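Local coordinates for uncharacterized conserved protein (Vibrio parahaemolyticus, PDB 3MUQ) that is of unknown function but belongs to the periplasmic-binding-protein superfamily and, being made with a signal peptide, probably binds a small ligand outside the cytoplasm, at residues 41-46 / 58-63; 77-82 / 222-227; 81-86 / 193-198; 97-102 / 183-188. All blocks are in the same frame, centred on the assembly; numbering follows the deposited sequence.

Interaction 1. Residues 41-46 / 58-63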
loop_
_atom_site.group_PDB
_atom_site.type_symbol
_atom_site.label_atom_id
_atom_site.label_comp_id
_atom_site.label_asym_id
_atom_site.label_seq_id
_atom_site.Cartn_x
_atom_site.Cartn_y
_atom_site.Cartn_z
ATOM N N ALA A 41 4.471 -19.735 -11.396
ATOM C CA ALA A 41 4.638 -21.083 -10.884
ATOM C C ALA A 41 4.140 -21.135 -9.445
ATOM O O ALA A 41 3.535 -20.181 -8.952
ATOM C CB ALA A 41 6.114 -21.510 -10.962
ATOM N N GLY A 42 4.386 -22.254 -8.773
ATOM C CA GLY A 42 4.079 -22.361 -7.361
ATOM C C GLY A 42 4.994 -21.450 -6.567
ATOM O O GLY A 42 6.013 -20.982 -7.075
ATOM N N THR A 43 4.625 -21.191 -5.321
ATOM C CA THR A 43 5.378 -20.282 -4.465
ATOM C C THR A 43 6.822 -20.725 -4.259
ATOM O O THR A 43 7.745 -19.935 -4.442
ATOM C CB THR A 43 4.704 -20.134 -3.106
ATOM O OG1 THR A 43 3.450 -19.473 -3.295
ATOM C CG2 THR A 43 5.576 -19.297 -2.159
ATOM N N GLY A 44 7.017 -21.988 -3.876
ATOM C CA GLY A 44 8.363 -22.497 -3.669
ATOM C C GLY A 44 9.213 -22.386 -4.932
ATOM O O GLY A 44 10.415 -22.107 -4.862
ATOM N N LYS A 45 8.589 -22.606 -6.093
ATOM C CA LYS A 45 9.318 -22.579 -7.363
ATOM C C LYS A 45 9.661 -21.139 -7.766
ATOM O O LYS A 45 10.794 -20.842 -8.158
ATOM C CB LYS A 45 8.515 -23.284 -8.464
ATOM C CG LYS A 45 9.065 -23.094 -9.873
ATOM C CD LYS A 45 10.473 -23.653 -10.052
ATOM C CE LYS A 45 10.456 -25.016 -10.731
ATOM N NZ LYS A 45 10.527 -26.157 -9.781
ATOM N N ALA A 46 8.681 -20.245 -7.663
ATOM C CA ALA A 46 8.941 -18.832 -7.892
ATOM C C ALA A 46 10.143 -18.370 -7.053
ATOM O O ALA A 46 11.076 -17.762 -7.578
ATOM C CB ALA A 46 7.699 -17.996 -7.549
ATOM N N VAL A 58 10.813 -11.174 -7.578
ATOM C CA VAL A 58 9.696 -12.070 -7.325
ATOM C C VAL A 58 8.518 -11.353 -6.672
ATOM O O VAL A 58 8.684 -10.355 -5.959
ATOM C CB VAL A 58 10.093 -13.261 -6.408
ATOM C CG1 VAL A 58 11.237 -14.083 -7.015
ATOM C CG2 VAL A 58 10.467 -12.751 -5.037
HETATM N N MSE A 59 7.321 -11.868 -6.922
HETATM C CA MSE A 59 6.119 -11.344 -6.289
HETATM C C MSE A 59 5.301 -12.512 -5.776
HETATM O O MSE A 59 4.783 -13.289 -6.566
HETATM C CB MSE A 59 5.301 -10.543 -7.298
HETATM C CG MSE A 59 3.974 -10.006 -6.746
HETATM SE SE MSE A 59 2.910 -9.116 -8.127
HETATM C CE MSE A 59 4.176 -7.687 -8.608
ATOM N N THR A 60 5.210 -12.655 -4.460
ATOM C CA THR A 60 4.453 -13.743 -3.865
ATOM C C THR A 60 3.609 -13.212 -2.697
ATOM O O THR A 60 3.682 -12.027 -2.342
ATOM C CB THR A 60 5.382 -14.884 -3.368
ATOM O OG1 THR A 60 6.347 -14.350 -2.457
ATOM C CG2 THR A 60 6.123 -15.527 -4.528
ATOM N N HIS A 61 2.806 -14.087 -2.107
ATOM C CA HIS A 61 1.987 -13.717 -0.963
ATOM C C HIS A 61 2.112 -14.788 0.117
ATOM O O HIS A 61 1.116 -15.387 0.527
ATOM C CB HIS A 61 0.530 -13.508 -1.395
ATOM C CG HIS A 61 -0.023 -14.629 -2.224
ATOM N ND1 HIS A 61 0.126 -14.687 -3.592
ATOM C CD2 HIS A 61 -0.725 -15.734 -1.875
ATOM C CE1 HIS A 61 -0.457 -15.780 -4.053
ATOM N NE2 HIS A 61 -0.982 -16.432 -3.032
ATOM N N ALA A 62 3.353 -15.018 0.556
ATOM C CA ALA A 62 3.700 -16.047 1.545
ATOM C C ALA A 62 4.762 -15.495 2.486
ATOM O O ALA A 62 5.955 -15.741 2.301
ATOM C CB ALA A 62 4.214 -17.308 0.843
ATOM N N PRO A 63 4.323 -14.731 3.504
ATOM C CA PRO A 63 5.206 -14.024 4.441
ATOM C C PRO A 63 6.301 -14.898 5.067
ATOM O O PRO A 63 7.425 -14.429 5.237
ATOM C CB PRO A 63 4.238 -13.524 5.530
ATOM C CG PRO A 63 2.918 -13.399 4.843
ATOM C CD PRO A 63 2.890 -14.480 3.782
HETATM O O HOH W 1 2.517 -16.835 -2.437
#
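Thr43, in the first turn of helix 43-51, reaches over to Ala62 with its methyl: CG2 lies 3.9 Å from Ala62 CB. OG1 of Thr43 lies beside the backbone N (chi1 -66°) and holds a water at 2.9 Å; CG2, anti to that N, is the branch turned to Ala62. The same water accepts a bond from His61 N and sits on one face of the His61 ring, over its centre. Further along, Ala46 CB packs on Thr60 CG2 at 4.2 Å, and Val58 CG1 lies against Ala46 O. The hydroxyl of Thr60 is bound to Glu66, which also bonds Ala62 N and so probably steadies the exit from the strand. On the helix side, Ala46 N bonds back to Gly42 O, the N-cap residue, while Thr43 and Ala46 also touch strand 6-12. That strand pairs in parallel with both 35-41 and 57-60, making this the helix-on-sheet packing of a beta-alpha-beta crossover, a building unit of periplasmic-binding-protein lobes.

Interaction 2. Residues 77-82 / 222-227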
loop_
_atom_site.group_PDB
_atom_site.type_symbol
_atom_site.label_atom_id
_atom_site.label_comp_id
_atom_site.label_asym_id
_atom_site.label_seq_id
_atom_site.Cartn_x
_atom_site.Cartn_y
_atom_site.Cartn_z
ATOM N N LEU A 77 15.488 -5.600 -0.524
ATOM C CA LEU A 77 14.442 -4.575 -0.591
ATOM C C LEU A 77 13.024 -5.124 -0.707
ATOM O O LEU A 77 12.265 -4.717 -1.590
ATOM C CB LEU A 77 14.716 -3.588 -1.728
ATOM C CG LEU A 77 16.011 -2.802 -1.570
ATOM C CD1 LEU A 77 16.188 -1.810 -2.714
ATOM C CD2 LEU A 77 15.986 -2.096 -0.205
ATOM N N PRO A 78 12.647 -6.028 0.202
ATOM C CA PRO A 78 11.282 -6.539 0.152
ATOM C C PRO A 78 10.296 -5.422 0.476
ATOM O O PRO A 78 10.549 -4.585 1.347
ATOM C CB PRO A 78 11.272 -7.591 1.251
ATOM C CG PRO A 78 12.311 -7.123 2.194
ATOM C CD PRO A 78 13.411 -6.644 1.297
ATOM N N ARG A 79 9.183 -5.412 -0.241
ATOM C CA ARG A 79 8.200 -4.370 -0.073
ATOM C C ARG A 79 6.827 -4.963 -0.134
ATOM O O ARG A 79 6.530 -5.797 -1.002
ATOM C CB ARG A 79 8.350 -3.310 -1.154
ATOM C CG ARG A 79 9.494 -2.351 -0.879
ATOM C CD ARG A 79 10.106 -1.914 -2.167
ATOM N NE ARG A 79 11.151 -0.919 -1.979
ATOM C CZ ARG A 79 11.588 -0.132 -2.950
ATOM N NH1 ARG A 79 11.065 -0.253 -4.164
ATOM N NH2 ARG A 79 12.542 0.766 -2.715
ATOM N N LYS A 80 5.983 -4.520 0.789
ATOM C CA LYS A 80 4.593 -4.954 0.800
ATOM C C LYS A 80 3.820 -4.168 -0.253
ATOM O O LYS A 80 3.836 -2.949 -0.251
ATOM C CB LYS A 80 4.002 -4.758 2.199
ATOM C CG LYS A 80 4.703 -5.606 3.267
ATOM C CD LYS A 80 4.178 -7.041 3.269
ATOM C CE LYS A 80 4.944 -7.917 4.255
ATOM N NZ LYS A 80 4.313 -9.272 4.382
ATOM N N LEU A 81 3.184 -4.882 -1.176
ATOM C CA LEU A 81 2.410 -4.275 -2.251
ATOM C C LEU A 81 0.977 -3.956 -1.851
ATOM O O LEU A 81 0.404 -2.946 -2.276
ATOM C CB LEU A 81 2.354 -5.230 -3.441
ATOM C CG LEU A 81 3.440 -5.086 -4.489
ATOM C CD1 LEU A 81 3.178 -6.041 -5.633
ATOM C CD2 LEU A 81 3.453 -3.655 -4.977
HETATM N N MSE A 82 0.377 -4.851 -1.077
HETATM C CA MSE A 82 -1.031 -4.736 -0.759
HETATM C C MSE A 82 -1.396 -5.811 0.263
HETATM O O MSE A 82 -0.714 -6.837 0.360
HETATM C CB MSE A 82 -1.866 -4.902 -2.039
HETATM C CG MSE A 82 -1.919 -6.340 -2.545
HETATM SE SE MSE A 82 -2.907 -6.603 -4.230
HETATM C CE MSE A 82 -1.376 -6.731 -5.386
ATOM N N TRP A 222 8.217 1.746 -8.939
ATOM C CA TRP A 222 6.975 2.163 -9.586
ATOM C C TRP A 222 5.755 1.551 -8.882
ATOM O O TRP A 222 4.755 2.230 -8.634
ATOM C CB TRP A 222 7.015 1.767 -11.061
ATOM C CG TRP A 222 5.817 2.168 -11.889
ATOM C CD1 TRP A 222 5.656 3.335 -12.593
ATOM C CD2 TRP A 222 4.635 1.384 -12.136
ATOM N NE1 TRP A 222 4.442 3.328 -13.256
ATOM C CE2 TRP A 222 3.795 2.148 -12.989
ATOM C CE3 TRP A 222 4.205 0.120 -11.721
ATOM C CZ2 TRP A 222 2.540 1.683 -13.431
ATOM C CZ3 TRP A 222 2.964 -0.347 -12.164
ATOM C CH2 TRP A 222 2.142 0.437 -13.012
ATOM N N LEU A 223 5.840 0.268 -8.543
ATOM C CA LEU A 223 4.720 -0.428 -7.907
ATOM C C LEU A 223 4.302 0.166 -6.570
ATOM O O LEU A 223 3.105 0.154 -6.232
ATOM C CB LEU A 223 5.042 -1.917 -7.706
ATOM C CG LEU A 223 5.128 -2.786 -8.956
ATOM C CD1 LEU A 223 5.793 -4.137 -8.628
ATOM C CD2 LEU A 223 3.745 -2.978 -9.539
ATOM N N VAL A 224 5.266 0.680 -5.807
ATOM C CA VAL A 224 4.936 1.241 -4.481
ATOM C C VAL A 224 4.743 2.763 -4.488
ATOM O O VAL A 224 4.359 3.348 -3.481
ATOM C CB VAL A 224 5.965 0.849 -3.387
ATOM C CG1 VAL A 224 6.062 -0.697 -3.235
ATOM C CG2 VAL A 224 7.322 1.474 -3.673
ATOM N N ASN A 225 5.017 3.410 -5.612
ATOM C CA ASN A 225 4.751 4.833 -5.697
ATOM C C ASN A 225 3.302 5.052 -6.146
ATOM O O ASN A 225 2.665 4.134 -6.680
ATOM C CB ASN A 225 5.781 5.556 -6.584
ATOM C CG ASN A 225 7.100 5.894 -5.824
ATOM O OD1 ASN A 225 7.473 7.066 -5.684
ATOM N ND2 ASN A 225 7.803 4.860 -5.343
ATOM N N PRO A 226 2.761 6.251 -5.899
ATOM C CA PRO A 226 1.327 6.452 -6.125
ATOM C C PRO A 226 0.827 6.054 -7.514
ATOM O O PRO A 226 -0.306 5.583 -7.614
ATOM C CB PRO A 226 1.135 7.952 -5.846
ATOM C CG PRO A 226 2.164 8.245 -4.821
ATOM C CD PRO A 226 3.374 7.417 -5.234
ATOM N N ARG A 227 1.627 6.226 -8.559
ATOM C CA ARG A 227 1.181 5.797 -9.893
ATOM C C ARG A 227 0.818 4.315 -9.938
ATOM O O ARG A 227 -0.237 3.943 -10.442
ATOM C CB ARG A 227 2.235 6.089 -10.966
ATOM C CG ARG A 227 2.340 7.550 -11.343
ATOM C CD ARG A 227 3.552 7.818 -12.245
ATOM N NE ARG A 227 3.247 7.603 -13.655
ATOM C CZ ARG A 227 2.706 8.530 -14.443
ATOM N NH1 ARG A 227 2.411 9.729 -13.947
ATOM N NH2 ARG A 227 2.462 8.260 -15.720
#
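Leu81 and Val224 bring the two backbones to 6.5 Å between CA atoms, where the early part of strand 78-90 runs past the last turn of helix 213-224. The contact is made by side chains. Leu81 presses CD2 onto Leu223 CB at 3.6 Å, the two side chains crossing obliquely, and the same methyl lies 4.3 Å from Val224 CG1. Val224 divides its branches: CG1, anti to the carbonyl carbon (chi1 -59°), meets Arg79 CB at 4.0 Å, while CG2 comes within 4.2 Å of Arg79 NH1. The Arg79 and Val224 side chains cross at about a right angle; the arginine chain bends at chi2 (147°), and its guanidinium continues to a salt bridge with Asp221 and a hydrogen bond to Ser220, both about one turn earlier in the helix. Met59 of strand 57-60 touches both leucines. At the helix end, Asn225 leaves helical geometry and at once becomes the N-cap of helix 226-236. The second subunit lies close by: Val224 O is bonded to Arg236 of that chain, and Lys80 N to its Tyr83. The contact is therefore mainly apolar where strand and helix touch, with the charge of Arg79 carried past Val224 to an acid of the same helix; this buried salt bridge probably fixes the direction of the guanidinium next to Tyr83 of the second subunit.

Interaction 3. Residues 81-86 / 193-198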
loop_
_atom_site.group_PDB
_atom_site.type_symbol
_atom_site.label_atom_id
_atom_site.label_comp_id
_atom_site.label_asym_id
_atom_site.label_seq_id
_atom_site.Cartn_x
_atom_site.Cartn_y
_atom_site.Cartn_z
ATOM N N LEU A 81 3.184 -4.882 -1.176
ATOM C CA LEU A 81 2.410 -4.275 -2.251
ATOM C C LEU A 81 0.977 -3.956 -1.851
ATOM O O LEU A 81 0.404 -2.946 -2.276
ATOM C CB LEU A 81 2.354 -5.230 -3.441
ATOM C CG LEU A 81 3.440 -5.086 -4.489
ATOM C CD1 LEU A 81 3.178 -6.041 -5.633
ATOM C CD2 LEU A 81 3.453 -3.655 -4.977
HETATM N N MSE A 82 0.377 -4.851 -1.077
HETATM C CA MSE A 82 -1.031 -4.736 -0.759
HETATM C C MSE A 82 -1.396 -5.811 0.263
HETATM O O MSE A 82 -0.714 -6.837 0.360
HETATM C CB MSE A 82 -1.866 -4.902 -2.039
HETATM C CG MSE A 82 -1.919 -6.340 -2.545
HETATM SE SE MSE A 82 -2.907 -6.603 -4.230
HETATM C CE MSE A 82 -1.376 -6.731 -5.386
ATOM N N TYR A 83 -2.449 -5.565 1.039
ATOM C CA TYR A 83 -2.970 -6.575 1.952
ATOM C C TYR A 83 -4.386 -6.948 1.542
ATOM O O TYR A 83 -5.325 -6.219 1.846
ATOM C CB TYR A 83 -2.971 -6.059 3.395
ATOM C CG TYR A 83 -1.597 -5.760 3.957
ATOM C CD1 TYR A 83 -0.922 -6.699 4.726
ATOM C CD2 TYR A 83 -0.966 -4.540 3.702
ATOM C CE1 TYR A 83 0.339 -6.439 5.231
ATOM C CE2 TYR A 83 0.283 -4.275 4.209
ATOM C CZ TYR A 83 0.932 -5.225 4.973
ATOM O OH TYR A 83 2.184 -4.953 5.478
ATOM N N ASN A 84 -4.541 -8.071 0.847
ATOM C CA ASN A 84 -5.872 -8.578 0.477
ATOM C C ASN A 84 -6.601 -9.217 1.657
ATOM O O ASN A 84 -6.142 -10.220 2.205
ATOM C CB ASN A 84 -5.759 -9.592 -0.663
ATOM C CG ASN A 84 -5.807 -8.942 -2.015
ATOM O OD1 ASN A 84 -6.133 -7.756 -2.140
ATOM N ND2 ASN A 84 -5.503 -9.717 -3.051
ATOM N N ASP A 85 -7.751 -8.652 2.015
ATOM C CA ASP A 85 -8.444 -8.960 3.264
ATOM C C ASP A 85 -9.927 -9.201 2.940
ATOM O O ASP A 85 -10.685 -8.258 2.717
ATOM C CB ASP A 85 -8.257 -7.765 4.214
ATOM C CG ASP A 85 -8.980 -7.920 5.539
ATOM O OD1 ASP A 85 -9.295 -9.061 5.949
ATOM O OD2 ASP A 85 -9.212 -6.870 6.188
ATOM N N PHE A 86 -10.334 -10.467 2.901
ATOM C CA PHE A 86 -11.686 -10.823 2.474
ATOM C C PHE A 86 -12.512 -11.390 3.623
ATOM O O PHE A 86 -11.974 -12.049 4.514
ATOM C CB PHE A 86 -11.644 -11.819 1.311
ATOM C CG PHE A 86 -11.104 -11.236 0.039
ATOM C CD1 PHE A 86 -11.930 -10.517 -0.816
ATOM C CD2 PHE A 86 -9.765 -11.396 -0.297
ATOM C CE1 PHE A 86 -11.439 -9.963 -1.984
ATOM C CE2 PHE A 86 -9.254 -10.841 -1.474
ATOM C CZ PHE A 86 -10.096 -10.120 -2.317
ATOM N N LYS A 193 -6.580 -18.244 4.115
ATOM C CA LYS A 193 -6.799 -18.044 2.690
ATOM C C LYS A 193 -7.454 -16.689 2.407
ATOM O O LYS A 193 -7.381 -16.186 1.284
ATOM C CB LYS A 193 -7.666 -19.155 2.108
ATOM C CG LYS A 193 -7.095 -20.549 2.268
ATOM C CD LYS A 193 -7.609 -21.449 1.162
ATOM C CE LYS A 193 -7.872 -22.847 1.669
ATOM N NZ LYS A 193 -6.721 -23.389 2.431
ATOM N N LEU A 194 -8.091 -16.110 3.423
ATOM C CA LEU A 194 -8.858 -14.870 3.257
ATOM C C LEU A 194 -7.991 -13.619 3.428
ATOM O O LEU A 194 -8.408 -12.508 3.093
ATOM C CB LEU A 194 -10.050 -14.840 4.227
ATOM C CG LEU A 194 -11.163 -15.879 3.977
ATOM C CD1 LEU A 194 -12.277 -15.772 5.027
ATOM C CD2 LEU A 194 -11.758 -15.743 2.587
ATOM N N PHE A 195 -6.784 -13.808 3.950
ATOM C CA PHE A 195 -5.880 -12.692 4.179
ATOM C C PHE A 195 -4.517 -12.938 3.528
ATOM O O PHE A 195 -3.765 -13.827 3.918
ATOM C CB PHE A 195 -5.738 -12.410 5.679
ATOM C CG PHE A 195 -5.051 -11.110 5.984
ATOM C CD1 PHE A 195 -5.755 -9.915 5.959
ATOM C CD2 PHE A 195 -3.693 -11.077 6.275
ATOM C CE1 PHE A 195 -5.122 -8.700 6.231
ATOM C CE2 PHE A 195 -3.059 -9.863 6.556
ATOM C CZ PHE A 195 -3.775 -8.681 6.532
ATOM N N ASN A 196 -4.205 -12.142 2.523
ATOM C CA ASN A 196 -2.975 -12.325 1.770
ATOM C C ASN A 196 -2.186 -11.043 1.591
ATOM O O ASN A 196 -2.514 -10.218 0.745
ATOM C CB ASN A 196 -3.268 -12.937 0.403
ATOM C CG ASN A 196 -3.620 -14.399 0.498
ATOM O OD1 ASN A 196 -2.744 -15.248 0.690
ATOM N ND2 ASN A 196 -4.912 -14.706 0.386
ATOM N N PRO A 197 -1.126 -10.890 2.383
ATOM C CA PRO A 197 -0.142 -9.824 2.184
ATOM C C PRO A 197 0.755 -10.187 0.992
ATOM O O PRO A 197 1.288 -11.303 0.953
ATOM C CB PRO A 197 0.703 -9.885 3.463
ATOM C CG PRO A 197 0.194 -11.083 4.262
ATOM C CD PRO A 197 -0.673 -11.890 3.363
ATOM N N TYR A 198 0.910 -9.267 0.047
ATOM C CA TYR A 198 1.771 -9.473 -1.112
ATOM C C TYR A 198 3.088 -8.747 -0.955
ATOM O O TYR A 198 3.115 -7.591 -0.545
ATOM C CB TYR A 198 1.102 -8.942 -2.379
ATOM C CG TYR A 198 0.077 -9.885 -2.952
ATOM C CD1 TYR A 198 -1.109 -10.129 -2.282
ATOM C CD2 TYR A 198 0.299 -10.541 -4.160
ATOM C CE1 TYR A 198 -2.046 -11.001 -2.784
ATOM C CE2 TYR A 198 -0.641 -11.411 -4.676
ATOM C CZ TYR A 198 -1.812 -11.635 -3.983
ATOM O OH TYR A 198 -2.758 -12.497 -4.477
HETATM O O HOH W 2 -5.476 -12.526 -2.767
#
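Asn84 O is gripped twice from strand 195-203: Asn196 N bonds it at 2.7 Å in the carbonyl plane, and Phe195 CA adds a CH...O contact at 3.2 Å. The return bond, Asn84 N to Asn196 O, is less regular, its donor standing 49° out of the carbonyl plane. Segments 81-86 and 195-198 are antiparallel neighbours in the mixed sheet, 175° between their directions, and the long strands 78-90 and 195-203 pass between the two lobes, consistent with the hinge of a periplasmic binding protein. Leu194 O accepts Phe86 N at the far end.

On the face bearing Tyr83 and Asp85, Phe195 lies between them. Its CD1 edge meets Asp85 OD1 at 3.6 Å, carboxylate and ring planes 74° apart, and its CZ touches Tyr83 CD1. Tyr83 CD1 also packs on Pro197 CB. Asp85 forms a salt bridge with Arg172, and Tyr83 OH bonds Lys80 N of the second subunit.

The other face carries a Met-aromatic contact: Met82, a selenomethionine, runs alongside Tyr198, its selenium SE 4.7 Å from the ring centroid and CE above the ring toward its rim. At that ring's edge, in plane, a water accepts Asn84 ND2 (2.8 Å) and is hydrogen-bonded to Tyr198 OH (3.2 Å).

Interaction 4. Residues 97-102 / 183-188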
loop_
_atom_site.group_PDB
_atom_site.type_symbol
_atom_site.label_atom_id
_atom_site.label_comp_id
_atom_site.label_asym_id
_atom_site.label_seq_id
_atom_site.Cartn_x
_atom_site.Cartn_y
_atom_site.Cartn_z
ATOM N N LYS A 97 -26.027 -21.903 8.328
ATOM C CA LYS A 97 -25.231 -22.244 9.499
ATOM C C LYS A 97 -23.732 -22.354 9.177
ATOM O O LYS A 97 -23.091 -23.355 9.498
ATOM C CB LYS A 97 -25.732 -23.548 10.147
ATOM C CG LYS A 97 -27.237 -23.598 10.441
ATOM C CD LYS A 97 -27.689 -22.391 11.246
ATOM C CE LYS A 97 -29.210 -22.298 11.327
ATOM N NZ LYS A 97 -29.649 -20.980 11.886
ATOM N N ILE A 98 -23.167 -21.324 8.552
ATOM C CA ILE A 98 -21.735 -21.339 8.258
ATOM C C ILE A 98 -20.915 -20.647 9.341
ATOM O O ILE A 98 -19.686 -20.764 9.365
ATOM C CB ILE A 98 -21.412 -20.603 6.947
ATOM C CG1 ILE A 98 -21.620 -19.096 7.135
ATOM C CG2 ILE A 98 -22.230 -21.170 5.807
ATOM C CD1 ILE A 98 -20.648 -18.244 6.398
ATOM N N LYS A 99 -21.602 -19.914 10.213
ATOM C CA LYS A 99 -20.979 -19.040 11.210
ATOM C C LYS A 99 -19.825 -19.675 11.996
ATOM O O LYS A 99 -18.861 -18.995 12.357
ATOM C CB LYS A 99 -22.048 -18.518 12.177
ATOM C CG LYS A 99 -21.666 -17.272 12.950
ATOM C CD LYS A 99 -22.781 -16.870 13.906
ATOM C CE LYS A 99 -22.364 -15.723 14.826
ATOM N NZ LYS A 99 -22.250 -14.407 14.131
ATOM N N ASP A 100 -19.916 -20.975 12.261
ATOM C CA ASP A 100 -18.897 -21.629 13.068
ATOM C C ASP A 100 -18.101 -22.684 12.307
ATOM O O ASP A 100 -17.575 -23.616 12.916
ATOM C CB ASP A 100 -19.524 -22.264 14.309
ATOM C CG ASP A 100 -20.224 -21.253 15.191
ATOM O OD1 ASP A 100 -19.772 -20.090 15.246
ATOM O OD2 ASP A 100 -21.230 -21.624 15.832
ATOM N N ASP A 101 -18.010 -22.553 10.987
ATOM C CA ASP A 101 -17.232 -23.507 10.202
ATOM C C ASP A 101 -15.748 -23.241 10.378
ATOM O O ASP A 101 -15.360 -22.172 10.840
ATOM C CB ASP A 101 -17.631 -23.473 8.729
ATOM C CG ASP A 101 -19.021 -24.025 8.496
ATOM O OD1 ASP A 101 -19.723 -24.304 9.496
ATOM O OD2 ASP A 101 -19.413 -24.182 7.321
ATOM N N GLU A 102 -14.926 -24.223 10.017
ATOM C CA GLU A 102 -13.489 -24.155 10.266
ATOM C C GLU A 102 -12.729 -23.476 9.141
ATOM O O GLU A 102 -11.856 -22.648 9.392
ATOM C CB GLU A 102 -12.917 -25.553 10.481
ATOM C CG GLU A 102 -13.338 -26.206 11.778
ATOM C CD GLU A 102 -12.960 -27.673 11.825
ATOM O OE1 GLU A 102 -13.804 -28.516 11.444
ATOM O OE2 GLU A 102 -11.818 -27.983 12.235
ATOM N N ASP A 183 -28.421 -5.150 5.533
ATOM C CA ASP A 183 -28.999 -6.028 6.544
ATOM C C ASP A 183 -28.222 -7.329 6.546
ATOM O O ASP A 183 -28.785 -8.389 6.287
ATOM C CB ASP A 183 -30.472 -6.328 6.236
ATOM C CG ASP A 183 -31.383 -5.143 6.491
ATOM O OD1 ASP A 183 -30.933 -4.132 7.075
ATOM O OD2 ASP A 183 -32.568 -5.229 6.104
ATOM N N LEU A 184 -26.922 -7.233 6.809
ATOM C CA LEU A 184 -26.024 -8.370 6.772
ATOM C C LEU A 184 -25.016 -8.180 7.900
ATOM O O LEU A 184 -24.920 -7.091 8.465
ATOM C CB LEU A 184 -25.257 -8.385 5.441
ATOM C CG LEU A 184 -26.045 -8.353 4.123
ATOM C CD1 LEU A 184 -25.104 -8.021 2.955
ATOM C CD2 LEU A 184 -26.770 -9.666 3.895
ATOM N N GLU A 185 -24.259 -9.229 8.186
ATOM C CA GLU A 185 -23.141 -9.188 9.131
ATOM C C GLU A 185 -21.976 -9.953 8.528
ATOM O O GLU A 185 -22.164 -10.747 7.599
ATOM C CB GLU A 185 -23.505 -9.910 10.427
ATOM C CG GLU A 185 -24.219 -9.097 11.459
ATOM C CD GLU A 185 -24.562 -9.921 12.704
ATOM O OE1 GLU A 185 -24.450 -11.176 12.667
ATOM O OE2 GLU A 185 -24.947 -9.304 13.723
ATOM N N ILE A 186 -20.782 -9.750 9.080
ATOM C CA ILE A 186 -19.667 -10.647 8.815
ATOM C C ILE A 186 -19.953 -11.967 9.525
ATOM O O ILE A 186 -20.166 -11.997 10.741
ATOM C CB ILE A 186 -18.346 -10.072 9.331
ATOM C CG1 ILE A 186 -17.942 -8.830 8.528
ATOM C CG2 ILE A 186 -17.234 -11.127 9.276
ATOM C CD1 ILE A 186 -16.738 -8.124 9.111
ATOM N N LEU A 187 -19.973 -13.066 8.779
ATOM C CA LEU A 187 -20.322 -14.339 9.391
ATOM C C LEU A 187 -19.127 -15.265 9.470
ATOM O O LEU A 187 -19.121 -16.192 10.272
ATOM C CB LEU A 187 -21.469 -15.032 8.644
ATOM C CG LEU A 187 -22.846 -14.377 8.691
ATOM C CD1 LEU A 187 -23.805 -15.180 7.854
ATOM C CD2 LEU A 187 -23.343 -14.268 10.130
ATOM N N PHE A 188 -18.125 -15.030 8.633
ATOM C CA PHE A 188 -16.928 -15.859 8.681
ATOM C C PHE A 188 -15.697 -15.113 8.186
ATOM O O PHE A 188 -15.735 -14.456 7.143
ATOM C CB PHE A 188 -17.130 -17.137 7.867
ATOM C CG PHE A 188 -15.926 -18.027 7.834
ATOM C CD1 PHE A 188 -15.753 -19.014 8.791
ATOM C CD2 PHE A 188 -14.968 -17.876 6.850
ATOM C CE1 PHE A 188 -14.645 -19.847 8.762
ATOM C CE2 PHE A 188 -13.849 -18.701 6.815
ATOM C CZ PHE A 188 -13.693 -19.692 7.774
#
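Phe188 offers its ring edge to two backbone carbonyls: Asp101 O lies in the ring plane 3.2 Å from CE1, and Glu102 O, also in plane, 3.8 Å from CZ. The CE1-H bond points roughly at Asp101 O, probably a weak electrostatic attraction; the longer approach is less certain, as Glu102 is poorly ordered. Val104 and Val107 of helix 104-113 add apolar contacts to the same ring. CG of Phe188 is anti to the backbone N (chi1 178°), directing the side chain toward the type I turn from Ile98 to Asp101, closed by the bond from Asp101 N to Ile98 O. Ile98 fits its CD1 against Phe188 CB and Leu187 CB, 4.0 Å from each. Leu187 and Phe188 form a classic beta bulge opposite Ile88 of strand 78-90, and the turn packs over strand 185-188 of the mixed sheet. Leu187 O receives a CH...O contact from Lys99 CA at 3.5 Å. Lys99 extends across Leu187, bends at chi4, and brings NZ to 4.1 Å from Leu187 CD2. Glu185 OE1 lies 4.2 Å from Lys99 NZ, too far for a salt bridge; Glu185 OE2 forms one with Lys92. Asp94 accepts bonds from Ile98 N and Lys99 N at the start of the turn.

Four contacts reach one mixed sheet, showing how a binding-protein fold joins two lobes through shared strands. Interactions 2 and 3 share Leu81 and Met82 on strand 78-90, with centres about 14 Å apart. Interaction 1 meets them through Met59, whose CE lies 3.5 Å from Leu81 CD1, and through His61, whose ND1 lies 3.5 Å from Tyr198 CE2. Interaction 4 sits farther along, its centre about 20 Å from that of interaction 3, yet Leu194 CD1 touches Phe188 CE2 at 3.8 Å. Interactions 2 and 4, about 33 Å apart between centres, lie on opposite sides of the chain's centre. Any ligand cleft would probably lie between the lobes.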